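Local coordinates for protein putative cellulase CEL6 (Mycobacterium tuberculosis, PDB 1UP3) that probably hydrolyses internal beta-1,4-glycosidic bonds of cellulose as a family 6 endoglucanase, at residues G207-N210 and G211-Y214. Residues are numbered along the deposited sequence; the frame is centred on the assembly and turned at random.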
loop_
_atom_site.group_PDB
_atom_site.type_symbol
_atom_site.label_atom_id
_atom_site.label_comp_id
_atom_site.label_asym_id
_atom_site.label_seq_id
_atom_site.Cartn_x
_atom_site.Cartn_y
_atom_site.Cartn_z
ATOM N N GLY A 207 -15.232 -14.142 1.247
ATOM C CA GLY A 207 -16.030 -15.342 1.085
ATOM C C GLY A 207 -15.409 -16.398 0.199
ATOM O O GLY A 207 -15.628 -17.603 0.410
ATOM N N LEU A 208 -14.644 -15.967 -0.788
ATOM C CA LEU A 208 -13.985 -16.846 -1.758
ATOM C C LEU A 208 -12.570 -17.256 -1.366
ATOM O O LEU A 208 -11.928 -18.021 -2.080
ATOM C CB LEU A 208 -13.965 -16.155 -3.126
ATOM C CG LEU A 208 -15.334 -15.884 -3.736
ATOM C CD1 LEU A 208 -15.231 -14.943 -4.930
ATOM C CD2 LEU A 208 -16.026 -17.196 -4.133
ATOM N N THR A 209 -12.093 -16.791 -0.221
ATOM C CA THR A 209 -10.758 -17.101 0.299
ATOM C C THR A 209 -10.831 -17.595 1.734
ATOM O O THR A 209 -9.980 -17.252 2.563
ATOM C CB THR A 209 -9.843 -15.864 0.253
ATOM O OG1 THR A 209 -10.503 -14.749 0.904
ATOM C CG2 THR A 209 -9.607 -15.434 -1.155
ATOM N N ASN A 210 -11.892 -18.313 2.054
ATOM C CA ASN A 210 -12.026 -18.942 3.387
ATOM C C ASN A 210 -11.968 -17.967 4.550
ATOM O O ASN A 210 -11.455 -18.270 5.613
ATOM C CB ASN A 210 -10.981 -20.049 3.552
ATOM C CG ASN A 210 -11.360 -21.064 4.632
ATOM O OD1 ASN A 210 -12.483 -21.587 4.647
ATOM N ND2 ASN A 210 -10.416 -21.336 5.555
ATOM N N GLY A 211 -12.528 -16.784 4.355
ATOM C CA GLY A 211 -12.686 -15.822 5.433
ATOM C C GLY A 211 -11.504 -14.919 5.690
ATOM O O GLY A 211 -11.348 -14.418 6.813
ATOM N N SER A 212 -10.705 -14.676 4.673
ATOM C CA SER A 212 -9.543 -13.808 4.867
ATOM C C SER A 212 -9.998 -12.382 5.180
ATOM O O SER A 212 -11.134 -11.970 4.875
ATOM C CB SER A 212 -8.635 -13.828 3.665
ATOM O OG SER A 212 -9.239 -13.156 2.597
ATOM N N HIS A 213 -9.113 -11.636 5.829
ATOM C CA HIS A 213 -9.393 -10.270 6.236
ATOM C C HIS A 213 -8.709 -9.284 5.290
ATOM O O HIS A 213 -7.856 -9.671 4.494
ATOM C CB HIS A 213 -8.924 -10.070 7.682
ATOM C CG HIS A 213 -9.756 -10.820 8.690
ATOM N ND1 HIS A 213 -9.621 -12.172 8.913
ATOM C CD2 HIS A 213 -10.738 -10.389 9.524
ATOM C CE1 HIS A 213 -10.502 -12.551 9.830
ATOM N NE2 HIS A 213 -11.198 -11.494 10.216
ATOM N N TYR A 214 -9.052 -7.998 5.386
ATOM C CA TYR A 214 -8.516 -7.040 4.427
ATOM C C TYR A 214 -8.404 -5.639 5.030
ATOM O O TYR A 214 -9.050 -5.310 6.045
ATOM C CB TYR A 214 -9.342 -7.000 3.099
ATOM C CG TYR A 214 -10.788 -6.621 3.291
ATOM C CD1 TYR A 214 -11.743 -7.589 3.625
ATOM C CD2 TYR A 214 -11.187 -5.311 3.260
ATOM C CE1 TYR A 214 -13.053 -7.241 3.865
ATOM C CE2 TYR A 214 -12.505 -4.953 3.507
ATOM C CZ TYR A 214 -13.423 -5.898 3.824
ATOM O OH TYR A 214 -14.717 -5.511 4.125
#
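Thr209 and Ser212 meet hydroxyl to hydroxyl across a tight turn, an example of how a helix in a beta-alpha-beta unit hands the chain on to the next strand. Ser212 OG donates to Thr209 OG1 at 2.6 Å. Both oxygens sit between their own backbone N and carbonyl carbon (chi1 52° for the threonine, 71° for the serine), which turns the two oxygens toward each other across the turn. Thr209 OG1 accepts from Ser212 OG, and its single hydrogen must serve the carbonyl oxygens of Ile205 and Ser206, both hydrogen-bonded to it. Ser212 has a second conformer, to which this hydroxyl contact need not apply.

A weak backbone bond accompanies the hydroxyl pair: Ser212 N reaches Thr209 O at 3.4 Å, bent, closing a four-residue beta turn. Asn210 and Gly211 fill its corners, both with positive phi; the values fit a type I' turn, for which Asn-Gly is a classic pair. The glycine's phi of 86° is one it can hold without a CB pressed against Asn210 O.

Outside the turn, Thr209 rests on Ala171 of helix 167-176, while Ser212 touches Phe185 on strand 184-187.

The turn thus joins helix 195-208 to strand 213-217 in the parallel sheet. Beside the weak backbone bond, the hydroxyl pair adds a second, shorter tie in the conformer described, whose buried acceptor is in turn anchored to helix carbonyls.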